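Local coordinates for protein Xaa-Pro dipeptidase (Mycobacterium tuberculosis, PDB 5E2C) that probably acts as a metal-dependent aminopeptidase of the Xaa-Pro (M24) peptidase family, represented here by its N-terminal domain alone, at residues G33-N38 / A63-D68; M20-S23 / N27-Y30; D68-I73 / A82-E87. All blocks are in the same frame, centred on the assembly; numbering follows the deposited sequence.

Contact 2 is the buried one: it joins strand 19-22 to helix 25-32 by apolar packing, with no hydrogen bond between its two segments. Contact 1 is partly buried and ties the loop leaving that same helix to the end of helix 59-65 through one glutamine amide. R29, from contact 2, sets its CB against the backbone O of F34 in contact 1, so the two meet directly. Contact 3 lies at the surface and works by charge, a glutamate-arginine pair joining strand 70-73 to helix 77-87. It shares D68 with contact 1, because D68 lies in the short turn between helix 59-65 and strand 70-73. Contacts 2 and 3 do not touch, though both reach the same sheet.

Contact 1: residues G33-N38 / A63-D68; sequences GFSGSN and ASQAPD
Q65 OE1 is held by two donors: S35 N at 3.0 Å across the contact, and Q61 NE2 from one turn earlier in helix 59-65. Here, in the creatinase/prolidase N-terminal domain, the last turn of that helix meets the loop running from helix 25-32 to strand 40-44. Q65 reaches across with its chain extended beyond CG and turns both ends of its amide on S35. The N-H of S35 points nearly straight at OE1 (161°) but arrives tilted out of the carbonyl plane. From the other end of the amide, Q65 NE2 gives a hydrogen to S35 OG at 3.0 Å, with the hydroxyl lying in the amide plane. These two bonds fix the rotation of the amide, and its carbon CD rests 3.6 Å from G33 O.

F34 takes the inner side of the loop. With CG anti to the backbone N, its ring drops onto L52 and T54 of strand 51-54 and stands almost perpendicular to the Q65 amide (89°). CD1 of F34 comes within 3.4 Å of Q65 OE1. The loop then folds back over this ring, leaving G36 N 3.5 Å above its plane, over the centre.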
ATOM      1  N   GLY A  33     -22.877   2.674   2.826  1.00 10.08           N
ATOM      2  CA  GLY A  33     -23.567   1.760   3.744  1.00 11.04           C
ATOM      3  C   GLY A  33     -23.135   0.303   3.606  1.00 10.99           C
ATOM      4  O   GLY A  33     -23.553  -0.562   4.390  1.00 12.69           O
ATOM      5  N   PHE A  34     -22.262   0.014   2.653  1.00 10.62           N
ATOM      6  CA  PHE A  34     -21.793  -1.360   2.435  1.00 10.52           C
ATOM      7  C   PHE A  34     -20.645  -1.697   3.380  1.00 10.99           C
ATOM      8  O   PHE A  34     -19.657  -0.968   3.441  1.00 11.53           O
ATOM      9  CB  PHE A  34     -21.342  -1.538   0.990  1.00 11.24           C
ATOM     10  CG  PHE A  34     -20.775  -2.887   0.700  1.00 11.21           C
ATOM     11  CD1 PHE A  34     -21.584  -4.012   0.752  1.00 12.34           C
ATOM     12  CD2 PHE A  34     -19.431  -3.044   0.402  1.00 12.55           C
ATOM     13  CE1 PHE A  34     -21.075  -5.267   0.474  1.00 13.70           C
ATOM     14  CE2 PHE A  34     -18.906  -4.304   0.131  1.00 13.84           C
ATOM     15  CZ  PHE A  34     -19.730  -5.417   0.169  1.00 13.22           C
ATOM     16  N   SER A  35     -20.780  -2.813   4.103  1.00 11.49           N
ATOM     17  CA  SER A  35     -19.861  -3.191   5.181  1.00 12.48           C
ATOM     18  C   SER A  35     -19.058  -4.472   4.899  1.00 13.60           C
ATOM     19  O   SER A  35     -18.401  -4.996   5.801  1.00 14.48           O
ATOM     20  CB  SER A  35     -20.644  -3.349   6.486  1.00 12.43           C
ATOM     21  OG  SER A  35     -21.552  -4.424   6.403  1.00 12.94           O
ATOM     22  N   GLY A  36     -19.116  -4.981   3.669  1.00 12.83           N
ATOM     23  CA  GLY A  36     -18.337  -6.159   3.303  1.00 13.89           C
ATOM     24  C   GLY A  36     -16.839  -5.915   3.368  1.00 13.91           C
ATOM     25  O   GLY A  36     -16.364  -4.782   3.215  1.00 16.07           O
ATOM     26  N   SER A  37     -16.095  -6.995   3.578  1.00 13.85           N
ATOM     27  CA  SER A  37     -14.657  -6.922   3.804  1.00 14.75           C
ATOM     28  C   SER A  37     -13.861  -6.680   2.530  1.00 13.79           C
ATOM     29  O   SER A  37     -12.651  -6.495   2.588  1.00 16.06           O
ATOM     30  CB  SER A  37     -14.167  -8.221   4.435  1.00 18.20           C
ATOM     31  OG  SER A  37     -14.135  -9.233   3.459  1.00 20.00           O
ATOM     32  N   ASN A  38     -14.509  -6.762   1.378  1.00 13.80           N
ATOM     33  CA  ASN A  38     -13.885  -6.357   0.135  1.00 13.99           C
ATOM     34  C   ASN A  38     -14.841  -5.493  -0.668  1.00 13.61           C
ATOM     35  O   ASN A  38     -15.975  -5.874  -0.929  1.00 13.52           O
ATOM     36  CB  ASN A  38     -13.479  -7.567  -0.694  1.00 16.21           C
ATOM     37  CG  ASN A  38     -12.695  -7.178  -1.936  1.00 18.16           C
ATOM     38  OD1 ASN A  38     -11.815  -6.301  -1.896  1.00 24.83           O
ATOM     39  ND2 ASN A  38     -13.027  -7.795  -3.037  1.00 19.18           N
ATOM     40  N   ALA A  63     -26.659  -5.773  -2.370  1.00 12.74           N
ATOM     41  CA  ALA A  63     -28.000  -5.483  -2.854  1.00 13.28           C
ATOM     42  C   ALA A  63     -28.899  -4.932  -1.751  1.00 12.08           C
ATOM     43  O   ALA A  63     -29.686  -4.027  -2.007  1.00 14.72           O
ATOM     44  CB  ALA A  63     -28.634  -6.710  -3.493  1.00 14.21           C
ATOM     45  N   SER A  64     -28.787  -5.470  -0.542  1.00 11.93           N
ATOM     46  CA  SER A  64     -29.596  -5.007   0.586  1.00 12.78           C
ATOM     47  C   SER A  64     -29.052  -3.747   1.250  1.00 13.50           C
ATOM     48  O   SER A  64     -29.837  -2.932   1.723  1.00 12.43           O
ATOM     49  CB  SER A  64     -29.791  -6.100   1.649  1.00 14.05           C
ATOM     50  OG  SER A  64     -28.592  -6.421   2.310  1.00 13.16           O
ATOM     51  N   GLN A  65     -27.732  -3.611   1.327  1.00 12.72           N
ATOM     52  CA  GLN A  65     -27.126  -2.469   2.000  1.00 11.29           C
ATOM     53  C   GLN A  65     -27.040  -1.225   1.118  1.00 10.58           C
ATOM     54  O   GLN A  65     -27.134  -0.120   1.627  1.00 11.21           O
ATOM     55  CB  GLN A  65     -25.745  -2.823   2.520  1.00 11.77           C
ATOM     56  CG  GLN A  65     -25.778  -3.789   3.689  1.00 11.38           C
ATOM     57  CD  GLN A  65     -24.425  -4.015   4.309  1.00 11.21           C
ATOM     58  OE1 GLN A  65     -23.410  -4.101   3.616  1.00 11.31           O
ATOM     59  NE2 GLN A  65     -24.408  -4.202   5.621  1.00 13.02           N
ATOM     60  N   ALA A  66     -26.866  -1.407  -0.185  1.00 11.72           N
ATOM     61  CA  ALA A  66     -26.677  -0.279  -1.111  1.00 11.53           C
ATOM     62  C   ALA A  66     -27.568  -0.414  -2.334  1.00 11.00           C
ATOM     63  O   ALA A  66     -27.082  -0.395  -3.475  1.00 11.03           O
ATOM     64  CB  ALA A  66     -25.208  -0.184  -1.520  1.00 12.53           C
ATOM     65  N   PRO A  67     -28.898  -0.534  -2.120  1.00 11.85           N
ATOM     66  CA  PRO A  67     -29.813  -0.700  -3.250  1.00 12.97           C
ATOM     67  C   PRO A  67     -29.879   0.499  -4.196  1.00 13.28           C
ATOM     68  O   PRO A  67     -30.353   0.360  -5.326  1.00 14.64           O
ATOM     69  CB  PRO A  67     -31.173  -0.922  -2.572  1.00 14.16           C
ATOM     70  CG  PRO A  67     -31.030  -0.280  -1.226  1.00 13.72           C
ATOM     71  CD  PRO A  67     -29.613  -0.546  -0.834  1.00 12.41           C
ATOM     72  N   ASP A  68     -29.436   1.664  -3.728  1.00 12.95           N
ATOM     73  CA  ASP A  68     -29.393   2.858  -4.554  1.00 15.12           C
ATOM     74  C   ASP A  68     -28.231   2.892  -5.556  1.00 17.15           C
ATOM     75  O   ASP A  68     -28.219   3.735  -6.431  1.00 21.21           O
ATOM     76  CB  ASP A  68     -29.369   4.109  -3.680  1.00 15.56           C
ATOM     77  CG  ASP A  68     -28.223   4.134  -2.694  1.00 16.18           C
ATOM     78  OD1 ASP A  68     -27.682   3.063  -2.296  1.00 16.75           O
ATOM     79  OD2 ASP A  68     -27.867   5.257  -2.292  1.00 21.02           O
TER

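Contact 2: residues M20-S23 / N27-Y30; sequences MLIS and NVRY
The I22 side chain meets N27 and V28 through its methyl branch CG2, where the end of strand 19-22 packs against the first turn of helix 25-32; the carbonyl O of I22 also meets V28. The closest approach is I22 CG2 to N27 CB, 3.5 Å, the two side chains crossing at about a right angle. I22 has CG1 anti to its carbonyl carbon (chi1 -57°), which leaves CG2 anti to the backbone N and facing the helix. The longer branch leads away, with chi2 at 98°, well off a staggered value.

V28 answers with a branch of its own. Its chi1 of 170° sends CG1 elsewhere and sets CG2 beside the valine's own backbone N, from where it reaches the strand. The two CG2 methyls of V28 and I22 pack together at 3.9 Å, and V28 CG2 also rests 3.6 Å from I22 O.

N27 gives this contact only its CB. Its amide is occupied elsewhere: ND2 bonds to carboxylate oxygens of both E96 and E127, while OD1 has a weak bond from R130. E96 also takes the backbone N-H of S23, so one acidic side chain links the two segments. The strand itself runs between strands 40-44 and 92-95, I22 being joined to L41 by a backbone hydrogen bond and packed on L8 of helix 3-14.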
HETATM    1  N   MSE A  20     -13.219  10.036  -7.969  1.00 11.16           N
HETATM    2  CA  MSE A  20     -12.404   9.465  -6.932  1.00 11.93           C
HETATM    3  C   MSE A  20     -12.741   8.012  -6.761  1.00  9.62           C
HETATM    4  O   MSE A  20     -13.922   7.617  -6.729  1.00  8.84           O
HETATM    5  CB  MSE A  20     -12.698  10.190  -5.637  1.00 14.62           C
HETATM    6  CG  MSE A  20     -11.913   9.511  -4.554  1.00 20.37           C
HETATM    7 SE   MSE A  20     -11.436  10.825  -3.237  1.00 29.62          SE
HETATM    8  CE  MSE A  20     -10.232   9.659  -2.192  1.00 24.32           C
ATOM      9  N   LEU A  21     -11.690   7.221  -6.639  1.00  8.86           N
ATOM     10  CA  LEU A  21     -11.785   5.817  -6.257  1.00  8.62           C
ATOM     11  C   LEU A  21     -11.574   5.721  -4.756  1.00  8.41           C
ATOM     12  O   LEU A  21     -10.535   6.143  -4.226  1.00  7.18           O
ATOM     13  CB  LEU A  21     -10.700   5.002  -6.954  1.00  9.03           C
ATOM     14  CG  LEU A  21     -10.625   3.528  -6.552  1.00  9.19           C
ATOM     15  CD1 LEU A  21     -11.926   2.813  -6.915  1.00  9.12           C
ATOM     16  CD2 LEU A  21      -9.424   2.895  -7.239  1.00 10.07           C
ATOM     17  N   ILE A  22     -12.564   5.189  -4.062  1.00  7.71           N
ATOM     18  CA  ILE A  22     -12.455   4.967  -2.623  1.00  8.02           C
ATOM     19  C   ILE A  22     -12.159   3.486  -2.349  1.00  8.53           C
ATOM     20  O   ILE A  22     -12.919   2.597  -2.757  1.00  8.51           O
ATOM     21  CB  ILE A  22     -13.731   5.418  -1.896  1.00  9.04           C
ATOM     22  CG1 ILE A  22     -14.000   6.895  -2.204  1.00 10.37           C
ATOM     23  CG2 ILE A  22     -13.601   5.233  -0.388  1.00  9.27           C
ATOM     24  CD1 ILE A  22     -14.997   7.093  -3.287  1.00 12.02           C
ATOM     25  N   SER A  23     -11.040   3.242  -1.665  1.00  8.76           N
ATOM     26  CA  SER A  23     -10.526   1.891  -1.403  1.00  9.55           C
ATOM     27  C   SER A  23     -10.491   1.518   0.101  1.00 10.66           C
ATOM     28  O   SER A  23     -10.414   0.323   0.442  1.00 11.79           O
ATOM     29  CB  SER A  23      -9.110   1.748  -1.972  1.00 10.13           C
ATOM     30  OG  SER A  23      -9.067   1.988  -3.379  1.00 12.09           O
ATOM     31  N   ASN A  27     -14.112   4.266   4.620  1.00 10.14           N
ATOM     32  CA  ASN A  27     -14.684   5.282   3.758  1.00  9.79           C
ATOM     33  C   ASN A  27     -15.742   4.756   2.796  1.00 10.36           C
ATOM     34  O   ASN A  27     -16.709   5.468   2.458  1.00 11.11           O
ATOM     35  CB  ASN A  27     -13.555   5.985   3.009  1.00 10.24           C
ATOM     36  CG  ASN A  27     -12.700   6.809   3.940  1.00 11.41           C
ATOM     37  OD1 ASN A  27     -13.132   7.176   5.052  1.00 12.49           O
ATOM     38  ND2 ASN A  27     -11.494   7.110   3.507  1.00 11.77           N
ATOM     39  N   VAL A  28     -15.551   3.529   2.328  1.00  8.96           N
ATOM     40  CA  VAL A  28     -16.550   2.883   1.479  1.00  9.31           C
ATOM     41  C   VAL A  28     -17.851   2.760   2.279  1.00 10.33           C
ATOM     42  O   VAL A  28     -18.919   3.131   1.795  1.00  9.73           O
ATOM     43  CB  VAL A  28     -16.084   1.499   0.998  1.00  9.08           C
ATOM     44  CG1 VAL A  28     -17.211   0.743   0.323  1.00 10.02           C
ATOM     45  CG2 VAL A  28     -14.908   1.599   0.033  1.00  9.11           C
ATOM     46  N   ARG A  29     -17.738   2.260   3.507  0.50 11.31           N
ATOM     47  CA  ARG A  29     -18.897   2.106   4.377  0.50 12.49           C
ATOM     48  C   ARG A  29     -19.591   3.452   4.634  0.50 11.80           C
ATOM     49  O   ARG A  29     -20.821   3.554   4.554  0.50 11.65           O
ATOM     50  CB  ARG A  29     -18.473   1.455   5.695  0.50 14.47           C
ATOM     51  CG  ARG A  29     -19.626   0.976   6.556  0.50 16.41           C
ATOM     52  CD  ARG A  29     -19.132   0.149   7.734  0.50 17.67           C
ATOM     53  NE  ARG A  29     -18.366   0.953   8.685  0.50 20.71           N
ATOM     54  CZ  ARG A  29     -17.067   0.801   8.942  0.50 23.07           C
ATOM     55  NH1 ARG A  29     -16.353  -0.133   8.320  0.50 25.55           N
ATOM     56  NH2 ARG A  29     -16.478   1.596   9.825  0.50 20.63           N
ATOM     57  N   TYR A  30     -18.798   4.485   4.920  1.00 10.94           N
ATOM     58  CA  TYR A  30     -19.332   5.830   5.198  1.00 11.35           C
ATOM     59  C   TYR A  30     -20.175   6.357   4.036  1.00 10.55           C
ATOM     60  O   TYR A  30     -21.266   6.907   4.238  1.00 10.26           O
ATOM     61  CB  TYR A  30     -18.183   6.790   5.509  1.00 12.39           C
ATOM     62  CG  TYR A  30     -18.619   8.189   5.809  1.00 15.32           C
ATOM     63  CD1 TYR A  30     -19.236   8.493   7.012  1.00 17.17           C
ATOM     64  CD2 TYR A  30     -18.442   9.207   4.879  1.00 16.41           C
ATOM     65  CE1 TYR A  30     -19.651   9.779   7.289  1.00 18.94           C
ATOM     66  CE2 TYR A  30     -18.842  10.508   5.154  1.00 17.63           C
ATOM     67  CZ  TYR A  30     -19.459  10.781   6.357  1.00 18.76           C
ATOM     68  OH  TYR A  30     -19.871  12.059   6.631  1.00 22.17           O
TER

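Contact 3: residues D68-I73 / A82-E87; sequences DLEVAI and AGRAGE
E70 and R84 face each other across the protein surface in a two-pronged salt bridge between strand 70-73 and helix 77-87. The strand is at one edge of the domain's mixed sheet. The helix carries the chain from there to strand 92-95, which runs in the same direction farther across the sheet, so the pair bridges the first half of a beta-alpha-beta crossover.

The polar contact is end-on, one nitrogen to each oxygen. R84 NH2 donates to E70 OE1 over 2.9 Å, almost perfectly straight at 174°, and meets that oxygen on its syn side, though somewhat out of the carboxylate plane. R84 NH1 donates to E70 OE2, also over 2.9 Å. Both oxygens lie close to the guanidinium plane, but the carboxylate is twisted 35° against it, and NH1 consequently approaches OE2 from above the carboxylate plane. The double grip limits rotation of both groups, and the opposite charges probably reinforce it.

Side-chain shape brings the ends together from opposite directions. E70 runs straight out from the strand, its first two torsions close to fully extended. R84 instead folds at chi2 (-79°) and again at chi3, turning its guanidinium end-on to the glutamate.

Apolar packing is modest at the pair itself: E70 and R84 both touch V51 of the neighbouring strand 51-54. Separately, A82 and A85 seat the helix on L93 of strand 92-95.

Backbone bonds keep the helix regular beneath R84: G86 N to A82 O and E87 N to G83 O are each 3.0 Å. Y80, one turn earlier, adds a second partner to the arginine, so that R84 NH1 is hydrogen-bonded both to E70 OE2 and to Y80 OH.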
ATOM      1  N   ASP A  68     -29.436   1.664  -3.728  1.00 12.95           N
ATOM      2  CA  ASP A  68     -29.393   2.858  -4.554  1.00 15.12           C
ATOM      3  C   ASP A  68     -28.231   2.892  -5.556  1.00 17.15           C
ATOM      4  O   ASP A  68     -28.219   3.735  -6.431  1.00 21.21           O
ATOM      5  CB  ASP A  68     -29.369   4.109  -3.680  1.00 15.56           C
ATOM      6  CG  ASP A  68     -28.223   4.134  -2.694  1.00 16.18           C
ATOM      7  OD1 ASP A  68     -27.682   3.063  -2.296  1.00 16.75           O
ATOM      8  OD2 ASP A  68     -27.867   5.257  -2.292  1.00 21.02           O
ATOM      9  N   LEU A  69     -27.264   1.986  -5.431  1.00 16.58           N
ATOM     10  CA  LEU A  69     -26.085   1.992  -6.288  1.00 14.93           C
ATOM     11  C   LEU A  69     -26.055   0.847  -7.279  1.00 15.25           C
ATOM     12  O   LEU A  69     -26.491  -0.270  -6.964  1.00 17.44           O
ATOM     13  CB  LEU A  69     -24.822   1.879  -5.428  1.00 14.78           C
ATOM     14  CG  LEU A  69     -24.567   3.083  -4.534  1.00 16.21           C
ATOM     15  CD1 LEU A  69     -23.312   2.871  -3.700  1.00 15.71           C
ATOM     16  CD2 LEU A  69     -24.454   4.333  -5.396  1.00 18.05           C
ATOM     17  N   GLU A  70     -25.483   1.110  -8.455  1.00 15.93           N
ATOM     18  CA  GLU A  70     -25.052   0.035  -9.347  1.00 15.38           C
ATOM     19  C   GLU A  70     -23.939  -0.732  -8.637  1.00 14.24           C
ATOM     20  O   GLU A  70     -23.041  -0.115  -8.078  1.00 13.13           O
ATOM     21  CB  GLU A  70     -24.512   0.558 -10.686  1.00 16.98           C
ATOM     22  CG  GLU A  70     -23.891  -0.562 -11.523  1.00 18.25           C
ATOM     23  CD  GLU A  70     -23.154  -0.088 -12.766  1.00 19.57           C
ATOM     24  OE1 GLU A  70     -23.058   1.139 -13.026  1.00 21.49           O
ATOM     25  OE2 GLU A  70     -22.638  -0.969 -13.477  1.00 19.00           O
ATOM     26  N   VAL A  71     -24.019  -2.061  -8.652  1.00 13.63           N
ATOM     27  CA  VAL A  71     -23.013  -2.914  -8.028  1.00 14.59           C
ATOM     28  C   VAL A  71     -22.435  -3.818  -9.093  1.00 16.39           C
ATOM     29  O   VAL A  71     -23.164  -4.572  -9.722  1.00 20.95           O
ATOM     30  CB  VAL A  71     -23.603  -3.800  -6.914  1.00 15.68           C
ATOM     31  CG1 VAL A  71     -22.535  -4.700  -6.310  1.00 16.11           C
ATOM     32  CG2 VAL A  71     -24.252  -2.941  -5.841  1.00 15.24           C
ATOM     33  N   ALA A  72     -21.126  -3.734  -9.284  1.00 13.86           N
ATOM     34  CA  ALA A  72     -20.397  -4.637 -10.150  1.00 13.89           C
ATOM     35  C   ALA A  72     -19.817  -5.758  -9.301  1.00 13.77           C
ATOM     36  O   ALA A  72     -19.307  -5.505  -8.218  1.00 14.64           O
ATOM     37  CB  ALA A  72     -19.274  -3.890 -10.838  1.00 14.36           C
ATOM     38  N   ILE A  73     -19.876  -6.990  -9.796  1.00 13.54           N
ATOM     39  CA  ILE A  73     -19.308  -8.128  -9.091  1.00 14.75           C
ATOM     40  C   ILE A  73     -18.040  -8.565  -9.816  1.00 15.06           C
ATOM     41  O   ILE A  73     -18.092  -9.096 -10.924  1.00 16.33           O
ATOM     42  CB  ILE A  73     -20.307  -9.306  -8.945  1.00 15.27           C
ATOM     43  CG1 ILE A  73     -21.574  -8.863  -8.206  1.00 16.30           C
ATOM     44  CG2 ILE A  73     -19.648 -10.484  -8.236  1.00 16.30           C
ATOM     45  CD1 ILE A  73     -21.344  -8.320  -6.812  1.00 15.58           C
ATOM     46  N   ALA A  82     -11.255   1.613 -11.672  1.00  8.81           N
ATOM     47  CA  ALA A  82     -10.351   2.477 -12.423  1.00  9.83           C
ATOM     48  C   ALA A  82     -10.617   2.315 -13.928  1.00 10.06           C
ATOM     49  O   ALA A  82     -10.661   3.306 -14.656  1.00 11.25           O
ATOM     50  CB  ALA A  82      -8.906   2.195 -12.096  1.00 10.89           C
ATOM     51  N   GLY A  83     -10.832   1.086 -14.385  1.00 10.24           N
ATOM     52  CA  GLY A  83     -11.143   0.856 -15.794  1.00 11.76           C
ATOM     53  C   GLY A  83     -12.438   1.528 -16.216  1.00 11.39           C
ATOM     54  O   GLY A  83     -12.514   2.136 -17.290  1.00 13.63           O
ATOM     55  N   ARG A  84     -13.456   1.452 -15.363  1.00 12.12           N
ATOM     56  CA  ARG A  84     -14.711   2.164 -15.588  1.00 12.98           C
ATOM     57  C   ARG A  84     -14.501   3.668 -15.681  1.00 12.87           C
ATOM     58  O   ARG A  84     -15.077   4.317 -16.551  1.00 15.48           O
ATOM     59  CB  ARG A  84     -15.726   1.842 -14.483  1.00 15.23           C
ATOM     60  CG  ARG A  84     -16.339   0.458 -14.592  1.00 17.61           C
ATOM     61  CD  ARG A  84     -17.442   0.380 -15.651  1.00 21.99           C
ATOM     62  NE  ARG A  84     -18.594   1.249 -15.379  1.00 22.02           N
ATOM     63  CZ  ARG A  84     -19.715   0.899 -14.735  1.00 20.10           C
ATOM     64  NH1 ARG A  84     -19.884  -0.336 -14.249  1.00 19.66           N
ATOM     65  NH2 ARG A  84     -20.688   1.791 -14.592  1.00 21.21           N
ATOM     66  N   ALA A  85     -13.661   4.213 -14.804  1.00 11.96           N
ATOM     67  CA  ALA A  85     -13.355   5.640 -14.816  1.00 12.43           C
ATOM     68  C   ALA A  85     -12.719   6.031 -16.154  1.00 13.22           C
ATOM     69  O   ALA A  85     -13.092   7.040 -16.745  1.00 15.25           O
ATOM     70  CB  ALA A  85     -12.441   6.016 -13.652  1.00 12.71           C
ATOM     71  N   GLY A  86     -11.800   5.212 -16.658  1.00 13.44           N
ATOM     72  CA  GLY A  86     -11.123   5.521 -17.927  1.00 14.34           C
ATOM     73  C   GLY A  86     -12.096   5.517 -19.102  1.00 16.15           C
ATOM     74  O   GLY A  86     -12.055   6.399 -19.970  1.00 16.33           O
ATOM     75  N   GLU A  87     -12.992   4.534 -19.097  1.00 16.09           N
ATOM     76  CA  GLU A  87     -14.043   4.400 -20.120  1.00 19.22           C
ATOM     77  C   GLU A  87     -15.056   5.538 -20.045  1.00 19.92           C
ATOM     78  O   GLU A  87     -15.620   5.915 -21.061  1.00 22.73           O
ATOM     79  CB  GLU A  87     -14.781   3.078 -19.946  1.00 21.03           C
ATOM     80  CG  GLU A  87     -13.954   1.863 -20.324  1.00 24.06           C
ATOM     81  CD  GLU A  87     -14.549   0.557 -19.840  1.00 29.52           C
ATOM     82  OE1 GLU A  87     -15.619   0.566 -19.180  1.00 35.02           O
ATOM     83  OE2 GLU A  87     -13.932  -0.492 -20.122  1.00 32.61           O
TER